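Local coordinates for replicase polyprotein 1a (Avian infectious bronchitis virus, PDB 3LD1) that is of unknown function in the nsp2 portion crystallised here, but belongs to the coronavirus polyprotein that is processed by proteolysis into the viral replication proteins, at residues D17-Y22 against A83-I88; F21-N26 against F50-V55. The protein carries 3 engineered substitutions. All blocks are in the same frame, centred on the assembly; numbering follows the deposited sequence.

Interaction 1 (D17-Y22 against A83-I88); sequences DALFFY and ADLEDI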
ATOM      1  N   ASP A  17      -3.233  12.468 -23.018  1.00 37.89           N
ATOM      2  CA  ASP A  17      -4.363  11.835 -22.360  1.00 38.72           C
ATOM      3  C   ASP A  17      -5.508  11.527 -23.325  1.00 37.83           C
ATOM      4  O   ASP A  17      -6.113  10.408 -23.294  1.00 35.52           O
ATOM      5  CB  ASP A  17      -4.938  12.763 -21.236  1.00 39.62           C
ATOM      6  CG  ASP A  17      -4.148  12.700 -19.927  1.00 38.39           C
ATOM      7  OD1 ASP A  17      -4.322  13.631 -19.123  1.00 40.59           O
ATOM      8  OD2 ASP A  17      -3.412  11.711 -19.687  1.00 37.90           O
ATOM      9  N   ALA A  18      -5.831  12.506 -24.176  1.00 36.60           N
ATOM     10  CA  ALA A  18      -6.966  12.228 -25.073  1.00 36.80           C
ATOM     11  C   ALA A  18      -6.594  11.106 -26.011  1.00 36.35           C
ATOM     12  O   ALA A  18      -7.419  10.242 -26.254  1.00 36.04           O
ATOM     13  CB  ALA A  18      -7.386  13.408 -25.838  1.00 35.24           C
ATOM     14  N   LEU A  19      -5.375  11.141 -26.569  1.00 37.30           N
ATOM     15  CA  LEU A  19      -4.903  10.047 -27.449  1.00 37.25           C
ATOM     16  C   LEU A  19      -5.040   8.758 -26.644  1.00 39.25           C
ATOM     17  O   LEU A  19      -5.863   7.926 -26.960  1.00 40.39           O
ATOM     18  CB  LEU A  19      -3.459  10.246 -27.841  1.00 37.38           C
ATOM     19  CG  LEU A  19      -2.730   9.107 -28.576  1.00 36.65           C
ATOM     20  CD1 LEU A  19      -3.480   8.679 -29.847  1.00 36.56           C
ATOM     21  CD2 LEU A  19      -1.276   9.552 -28.893  1.00 34.41           C
ATOM     22  N   PHE A  20      -4.302   8.612 -25.548  1.00 40.61           N
ATOM     23  CA  PHE A  20      -4.404   7.363 -24.779  1.00 42.20           C
ATOM     24  C   PHE A  20      -5.858   6.908 -24.441  1.00 42.76           C
ATOM     25  O   PHE A  20      -6.167   5.717 -24.346  1.00 42.63           O
ATOM     26  CB  PHE A  20      -3.581   7.414 -23.464  1.00 42.81           C
ATOM     27  CG  PHE A  20      -3.579   6.070 -22.697  1.00 42.95           C
ATOM     28  CD1 PHE A  20      -2.829   4.984 -23.173  1.00 40.34           C
ATOM     29  CD2 PHE A  20      -4.359   5.905 -21.537  1.00 40.21           C
ATOM     30  CE1 PHE A  20      -2.848   3.753 -22.459  1.00 46.10           C
ATOM     31  CE2 PHE A  20      -4.367   4.710 -20.793  1.00 38.94           C
ATOM     32  CZ  PHE A  20      -3.650   3.614 -21.249  1.00 42.67           C
ATOM     33  N   PHE A  21      -6.759   7.852 -24.241  1.00 43.26           N
ATOM     34  CA  PHE A  21      -8.081   7.454 -23.826  1.00 43.90           C
ATOM     35  C   PHE A  21      -8.961   6.799 -24.900  1.00 44.12           C
ATOM     36  O   PHE A  21     -10.173   6.593 -24.688  1.00 44.30           O
ATOM     37  CB  PHE A  21      -8.751   8.673 -23.262  1.00 44.64           C
ATOM     38  CG  PHE A  21      -8.276   9.018 -21.911  1.00 47.66           C
ATOM     39  CD1 PHE A  21      -7.651   8.039 -21.115  1.00 48.16           C
ATOM     40  CD2 PHE A  21      -8.514  10.305 -21.371  1.00 49.46           C
ATOM     41  CE1 PHE A  21      -7.214   8.377 -19.810  1.00 49.58           C
ATOM     42  CE2 PHE A  21      -8.062  10.652 -20.071  1.00 44.36           C
ATOM     43  CZ  PHE A  21      -7.421   9.698 -19.306  1.00 45.23           C
ATOM     44  N   TYR A  22      -8.376   6.494 -26.061  1.00 44.64           N
ATOM     45  CA  TYR A  22      -9.061   5.688 -27.074  1.00 44.52           C
ATOM     46  C   TYR A  22      -8.901   4.221 -26.780  1.00 45.45           C
ATOM     47  O   TYR A  22      -9.534   3.407 -27.445  1.00 45.59           O
ATOM     48  CB  TYR A  22      -8.493   5.949 -28.464  1.00 44.01           C
ATOM     49  CG  TYR A  22      -9.078   7.150 -29.120  1.00 43.05           C
ATOM     50  CD1 TYR A  22      -9.964   7.005 -30.230  1.00 43.72           C
ATOM     51  CD2 TYR A  22      -8.734   8.462 -28.678  1.00 40.03           C
ATOM     52  CE1 TYR A  22     -10.545   8.183 -30.873  1.00 42.62           C
ATOM     53  CE2 TYR A  22      -9.291   9.611 -29.316  1.00 42.72           C
ATOM     54  CZ  TYR A  22     -10.213   9.424 -30.401  1.00 42.26           C
ATOM     55  OH  TYR A  22     -10.769  10.456 -31.001  1.00 42.42           O
ATOM     56  N   ALA A  83     -10.052  17.784 -32.366  1.00 46.26           N
ATOM     57  CA  ALA A  83     -10.531  17.743 -33.761  1.00 45.40           C
ATOM     58  C   ALA A  83      -9.535  17.008 -34.680  1.00 45.55           C
ATOM     59  O   ALA A  83      -9.924  16.149 -35.485  1.00 45.99           O
ATOM     60  CB  ALA A  83     -10.798  19.170 -34.274  1.00 44.11           C
ATOM     61  N   ASP A  84      -8.253  17.327 -34.541  1.00 44.73           N
ATOM     62  CA  ASP A  84      -7.201  16.738 -35.395  1.00 45.12           C
ATOM     63  C   ASP A  84      -7.053  15.239 -35.178  1.00 44.99           C
ATOM     64  O   ASP A  84      -6.876  14.440 -36.102  1.00 45.47           O
ATOM     65  CB  ASP A  84      -5.903  17.511 -35.198  1.00 43.99           C
ATOM     66  CG  ASP A  84      -6.081  19.030 -35.514  1.00 48.20           C
ATOM     67  OD1 ASP A  84      -6.458  19.355 -36.690  1.00 52.54           O
ATOM     68  OD2 ASP A  84      -5.909  19.891 -34.612  1.00 43.63           O
ATOM     69  N   LEU A  85      -7.242  14.891 -33.929  1.00 45.33           N
ATOM     70  CA  LEU A  85      -7.289  13.565 -33.436  1.00 45.63           C
ATOM     71  C   LEU A  85      -8.466  12.801 -33.965  1.00 46.23           C
ATOM     72  O   LEU A  85      -8.303  11.658 -34.406  1.00 46.28           O
ATOM     73  CB  LEU A  85      -7.413  13.674 -31.922  1.00 45.72           C
ATOM     74  CG  LEU A  85      -7.137  12.488 -31.048  1.00 44.76           C
ATOM     75  CD1 LEU A  85      -5.723  12.103 -31.126  1.00 49.38           C
ATOM     76  CD2 LEU A  85      -7.371  12.950 -29.671  1.00 51.17           C
ATOM     77  N   GLU A  86      -9.645  13.418 -33.932  1.00 45.80           N
ATOM     78  CA  GLU A  86     -10.832  12.701 -34.354  1.00 47.01           C
ATOM     79  C   GLU A  86     -10.761  12.452 -35.844  1.00 47.79           C
ATOM     80  O   GLU A  86     -11.313  11.462 -36.338  1.00 49.35           O
ATOM     81  CB  GLU A  86     -12.094  13.447 -33.959  1.00 46.27           C
ATOM     82  CG  GLU A  86     -12.358  13.251 -32.495  1.00 47.01           C
ATOM     83  CD  GLU A  86     -13.524  14.006 -31.957  1.00 46.98           C
ATOM     84  OE1 GLU A  86     -14.214  14.653 -32.736  1.00 48.59           O
ATOM     85  OE2 GLU A  86     -13.773  13.939 -30.736  1.00 49.44           O
ATOM     86  N   ASP A  87     -10.044  13.304 -36.565  1.00 47.99           N
ATOM     87  CA  ASP A  87      -9.876  13.122 -38.035  1.00 48.46           C
ATOM     88  C   ASP A  87      -9.122  11.879 -38.362  1.00 49.39           C
ATOM     89  O   ASP A  87      -9.320  11.286 -39.415  1.00 51.26           O
ATOM     90  CB  ASP A  87      -9.149  14.296 -38.677  1.00 46.14           C
ATOM     91  CG  ASP A  87     -10.001  15.548 -38.706  1.00 45.45           C
ATOM     92  OD1 ASP A  87     -11.274  15.442 -38.544  1.00 35.89           O
ATOM     93  OD2 ASP A  87      -9.390  16.632 -38.873  1.00 44.98           O
ATOM     94  N   ILE A  88      -8.255  11.477 -37.450  1.00 49.82           N
ATOM     95  CA  ILE A  88      -7.462  10.319 -37.656  1.00 48.80           C
ATOM     96  C   ILE A  88      -8.124   9.125 -37.020  1.00 49.80           C
ATOM     97  O   ILE A  88      -8.222   8.092 -37.680  1.00 51.63           O
ATOM     98  CB  ILE A  88      -6.130  10.482 -36.992  1.00 50.11           C
ATOM     99  CG1 ILE A  88      -5.250  11.558 -37.684  1.00 45.80           C
ATOM    100  CG2 ILE A  88      -5.485   9.118 -36.813  1.00 49.19           C
ATOM    101  CD1 ILE A  88      -4.102  11.930 -36.840  1.00 44.06           C
TER

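Interaction 2 (F21-N26 against F50-V55); sequences FYTSHN and FKFETV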
ATOM      1  N   PHE A  21      -6.759   7.852 -24.241  1.00 43.26           N
ATOM      2  CA  PHE A  21      -8.081   7.454 -23.826  1.00 43.90           C
ATOM      3  C   PHE A  21      -8.961   6.799 -24.900  1.00 44.12           C
ATOM      4  O   PHE A  21     -10.173   6.593 -24.688  1.00 44.30           O
ATOM      5  CB  PHE A  21      -8.751   8.673 -23.262  1.00 44.64           C
ATOM      6  CG  PHE A  21      -8.276   9.018 -21.911  1.00 47.66           C
ATOM      7  CD1 PHE A  21      -7.651   8.039 -21.115  1.00 48.16           C
ATOM      8  CD2 PHE A  21      -8.514  10.305 -21.371  1.00 49.46           C
ATOM      9  CE1 PHE A  21      -7.214   8.377 -19.810  1.00 49.58           C
ATOM     10  CE2 PHE A  21      -8.062  10.652 -20.071  1.00 44.36           C
ATOM     11  CZ  PHE A  21      -7.421   9.698 -19.306  1.00 45.23           C
ATOM     12  N   TYR A  22      -8.376   6.494 -26.061  1.00 44.64           N
ATOM     13  CA  TYR A  22      -9.061   5.688 -27.074  1.00 44.52           C
ATOM     14  C   TYR A  22      -8.901   4.221 -26.780  1.00 45.45           C
ATOM     15  O   TYR A  22      -9.534   3.407 -27.445  1.00 45.59           O
ATOM     16  CB  TYR A  22      -8.493   5.949 -28.464  1.00 44.01           C
ATOM     17  CG  TYR A  22      -9.078   7.150 -29.120  1.00 43.05           C
ATOM     18  CD1 TYR A  22      -9.964   7.005 -30.230  1.00 43.72           C
ATOM     19  CD2 TYR A  22      -8.734   8.462 -28.678  1.00 40.03           C
ATOM     20  CE1 TYR A  22     -10.545   8.183 -30.873  1.00 42.62           C
ATOM     21  CE2 TYR A  22      -9.291   9.611 -29.316  1.00 42.72           C
ATOM     22  CZ  TYR A  22     -10.213   9.424 -30.401  1.00 42.26           C
ATOM     23  OH  TYR A  22     -10.769  10.456 -31.001  1.00 42.42           O
ATOM     24  N   THR A  23      -8.051   3.892 -25.795  1.00 46.77           N
ATOM     25  CA  THR A  23      -7.665   2.517 -25.484  1.00 47.49           C
ATOM     26  C   THR A  23      -8.894   1.632 -25.234  1.00 49.17           C
ATOM     27  O   THR A  23      -9.957   2.126 -24.764  1.00 48.21           O
ATOM     28  CB  THR A  23      -6.749   2.442 -24.254  1.00 47.19           C
ATOM     29  OG1 THR A  23      -6.207   1.115 -24.162  1.00 48.18           O
ATOM     30  CG2 THR A  23      -7.536   2.774 -22.982  1.00 46.16           C
ATOM     31  N   SER A  24      -8.757   0.356 -25.611  1.00 49.92           N
ATOM     32  CA  SER A  24      -9.881  -0.572 -25.533  1.00 51.88           C
ATOM     33  C   SER A  24      -9.630  -1.358 -24.262  1.00 52.33           C
ATOM     34  O   SER A  24     -10.521  -2.055 -23.740  1.00 52.62           O
ATOM     35  CB  SER A  24      -9.986  -1.506 -26.799  1.00 52.38           C
ATOM     36  OG  SER A  24      -8.730  -2.036 -27.238  1.00 51.51           O
ATOM     37  N   HIS A  25      -8.413  -1.219 -23.743  1.00 52.23           N
ATOM     38  CA  HIS A  25      -8.008  -2.033 -22.651  1.00 52.53           C
ATOM     39  C   HIS A  25      -8.997  -1.912 -21.532  1.00 53.23           C
ATOM     40  O   HIS A  25      -9.465  -0.814 -21.278  1.00 53.44           O
ATOM     41  CB  HIS A  25      -6.641  -1.696 -22.190  1.00 52.52           C
ATOM     42  CG  HIS A  25      -6.042  -2.776 -21.363  1.00 55.43           C
ATOM     43  ND1 HIS A  25      -6.430  -3.010 -20.057  1.00 56.87           N
ATOM     44  CD2 HIS A  25      -5.132  -3.727 -21.672  1.00 56.21           C
ATOM     45  CE1 HIS A  25      -5.749  -4.035 -19.584  1.00 57.02           C
ATOM     46  NE2 HIS A  25      -4.949  -4.481 -20.540  1.00 56.54           N
ATOM     47  N   ASN A  26      -9.384  -3.052 -20.941  1.00 54.23           N
ATOM     48  CA  ASN A  26     -10.277  -3.094 -19.761  1.00 55.05           C
ATOM     49  C   ASN A  26      -9.443  -3.334 -18.485  1.00 55.04           C
ATOM     50  O   ASN A  26      -9.088  -4.487 -18.169  1.00 55.77           O
ATOM     51  CB  ASN A  26     -11.440  -4.125 -19.916  1.00 54.24           C
ATOM     52  CG  ASN A  26     -12.282  -4.306 -18.605  1.00 55.59           C
ATOM     53  OD1 ASN A  26     -11.912  -3.857 -17.495  1.00 56.56           O
ATOM     54  ND2 ASN A  26     -13.422  -4.985 -18.744  1.00 57.68           N
ATOM     55  N   PHE A  50       4.832   0.823 -32.843  1.00 49.56           N
ATOM     56  CA  PHE A  50       4.250  -0.129 -31.923  1.00 48.34           C
ATOM     57  C   PHE A  50       2.734  -0.027 -32.073  1.00 49.41           C
ATOM     58  O   PHE A  50       2.206   0.941 -32.665  1.00 49.04           O
ATOM     59  CB  PHE A  50       4.657   0.200 -30.501  1.00 48.89           C
ATOM     60  CG  PHE A  50       3.998   1.458 -29.924  1.00 47.07           C
ATOM     61  CD1 PHE A  50       4.553   2.743 -30.156  1.00 49.81           C
ATOM     62  CD2 PHE A  50       2.869   1.357 -29.111  1.00 42.97           C
ATOM     63  CE1 PHE A  50       3.952   3.941 -29.604  1.00 47.38           C
ATOM     64  CE2 PHE A  50       2.230   2.517 -28.547  1.00 45.85           C
ATOM     65  CZ  PHE A  50       2.766   3.813 -28.782  1.00 47.36           C
ATOM     66  N   LYS A  51       2.033  -1.014 -31.533  1.00 49.51           N
ATOM     67  CA  LYS A  51       0.624  -1.150 -31.748  1.00 51.06           C
ATOM     68  C   LYS A  51      -0.213  -0.442 -30.696  1.00 51.15           C
ATOM     69  O   LYS A  51       0.186  -0.369 -29.552  1.00 52.95           O
ATOM     70  CB  LYS A  51       0.262  -2.615 -31.634  1.00 51.38           C
ATOM     71  CG  LYS A  51       0.646  -3.476 -32.863  1.00 54.24           C
ATOM     72  CD  LYS A  51       0.147  -4.953 -32.576  1.00 52.18           C
ATOM     73  CE  LYS A  51       0.835  -5.955 -33.507  1.00 51.88           C
ATOM     74  NZ  LYS A  51      -0.285  -6.790 -34.022  1.00 50.73           N
ATOM     75  N   PHE A  52      -1.423  -0.019 -31.047  1.00 50.19           N
ATOM     76  CA  PHE A  52      -2.314   0.555 -30.088  1.00 48.76           C
ATOM     77  C   PHE A  52      -3.738   0.031 -30.322  1.00 50.28           C
ATOM     78  O   PHE A  52      -4.442   0.467 -31.212  1.00 51.28           O
ATOM     79  CB  PHE A  52      -2.165   2.073 -30.182  1.00 47.76           C
ATOM     80  CG  PHE A  52      -2.995   2.867 -29.204  1.00 44.19           C
ATOM     81  CD1 PHE A  52      -3.265   2.395 -27.902  1.00 40.84           C
ATOM     82  CD2 PHE A  52      -3.523   4.129 -29.605  1.00 38.91           C
ATOM     83  CE1 PHE A  52      -4.069   3.182 -26.979  1.00 39.30           C
ATOM     84  CE2 PHE A  52      -4.342   4.905 -28.708  1.00 36.40           C
ATOM     85  CZ  PHE A  52      -4.600   4.432 -27.392  1.00 38.39           C
ATOM     86  N   GLU A  53      -4.127  -0.971 -29.559  1.00 50.63           N
ATOM     87  CA  GLU A  53      -5.482  -1.406 -29.527  1.00 51.87           C
ATOM     88  C   GLU A  53      -6.506  -0.309 -29.086  1.00 51.69           C
ATOM     89  O   GLU A  53      -6.672  -0.056 -27.888  1.00 52.91           O
ATOM     90  CB  GLU A  53      -5.577  -2.683 -28.651  1.00 52.39           C
ATOM     91  CG  GLU A  53      -5.774  -3.906 -29.480  1.00 57.82           C
ATOM     92  CD  GLU A  53      -6.974  -3.720 -30.516  1.00 67.04           C
ATOM     93  OE1 GLU A  53      -8.139  -3.370 -30.111  1.00 68.22           O
ATOM     94  OE2 GLU A  53      -6.744  -3.888 -31.754  1.00 70.74           O
ATOM     95  N   THR A  54      -7.227   0.311 -30.022  1.00 50.53           N
ATOM     96  CA  THR A  54      -8.245   1.267 -29.612  1.00 50.80           C
ATOM     97  C   THR A  54      -9.681   0.734 -29.665  1.00 51.73           C
ATOM     98  O   THR A  54      -9.897  -0.416 -29.979  1.00 53.12           O
ATOM     99  CB  THR A  54      -8.180   2.563 -30.448  1.00 50.46           C
ATOM    100  OG1 THR A  54      -8.980   2.424 -31.637  1.00 51.43           O
ATOM    101  CG2 THR A  54      -6.750   2.893 -30.862  1.00 48.73           C
ATOM    102  N   VAL A  55     -10.658   1.603 -29.378  1.00 52.43           N
ATOM    103  CA  VAL A  55     -12.114   1.295 -29.481  1.00 52.45           C
ATOM    104  C   VAL A  55     -12.635   1.619 -30.903  1.00 54.05           C
ATOM    105  O   VAL A  55     -13.863   1.561 -31.181  1.00 53.36           O
ATOM    106  CB  VAL A  55     -13.030   2.064 -28.428  1.00 51.68           C
ATOM    107  CG1 VAL A  55     -12.637   1.782 -27.029  1.00 51.30           C
ATOM    108  CG2 VAL A  55     -13.036   3.568 -28.639  1.00 50.46           C
TER

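Interaction 1 (D17-Y22 against A83-I88)
L85, on helix 82-89, carries this contact by reaching into the corner that A18, L19 and Y22 make at the C-terminal end of helix 13-20. L85 and Y22 meet tip to tip: CD2 of L85 lies 3.9 Å from CE2 of Y22, approaching the ring obliquely. The same methyl is 3.9 Å from CB of A18, so one branch of the leucine fills the angle between the last helical turn and the tyrosine. The other branch turns to L19, where CD1 of L85 stands 4.3 Å from CD1 of L19; both leucines also touch L76 of strand 74-76. The L19 and L85 backbones approach to 7.3 Å between CA atoms.

Y22 lies just beyond the helix. Its N bonds to L19 O, and its CG, placed beside the backbone N (chi1 -83°), starts the side chain back toward the helix end, where A18 O lies in the ring plane at the ring edge. The hydroxyl reaches past L85, and Y22 OH comes within 3.5 Å of CG of E86. The two side chains cross at about a right angle, with ring and carboxylate planes 68° apart. The phenol is hydrogen-bonded to G90 O, just after helix 82-89, whereas the E86 carboxylate makes a salt bridge to R96.

No hydrogen bond joins the two segments. Cohesion here is apolar, from methyl groups of L85 against the Y22 ring, A18 and L19, while the polar ends of Y22 and E86 find their partners on the chain following helix 82-89.

Interaction 2 (F21-N26 against F50-V55)
T23 and T54 form a single antiparallel beta bridge as a non-hydrogen-bonded pair, flanked by the backbone hydrogen bonds V55 N to Y22 O (2.9 Å) and S24 N to E53 O (3.1 Å). The bridge brings the loop after helix 13-20 against strand 50-54, an outermost strand of the four-stranded mixed sheet, which pairs with strand 57-64 through F52 and F59.

The ring of F52 packs beside T23, its CG set anti to the backbone N (chi1 -178°) and so directed toward the loop. Its CE1 touches CB of T23 at 3.9 Å, the two side chains crossing at about a right angle, and its CZ packs near T23 N. CG2 of T54 rests over one face of this ring, offset toward the rim, and the ring also meets that of F40 on helix 30-46. CB of T54 touches CB of Y22, while T54 OG1 has its hydrogen-bond partners at C56 N and at G57 O, where strand 57-64 begins. At the more exposed margin, CG1 of V55 comes within 3.5 Å of T23 O, and CB of S24 packs against T54 O.

T23 OG1 accepts from H25 N at 3.2 Å, an ST turn that bends the loop just past the bridge; T23 and H25 both touch W133 of helix 128-134. S24 adds a side-chain bond: its OG donates to E53 OE1 at 3.2 Å, meeting the carboxylate oxygen on its anti side, 16° out of the carboxylate plane.

From the N terminus, strand 4-8 leads into helix 13-20; the end of this helix enters interaction 1, and the loop just after it enters interaction 2. Interaction 2 closes the shorter excursion, through helix 30-46 and back to strand 50-54; interaction 1 closes the longer one, through strands 57-64 and 74-76 to helix 82-89. The smaller loop therefore nests within the larger, and F21 and Y22 are shared by segments 17-22 and 21-26. With centres 11 Å apart the contacts also touch, L19 O lying 3.7 Å from F52 CZ. Together they tie the end of helix 13-20 to helix 82-89, and the loop that follows it to strand 50-54.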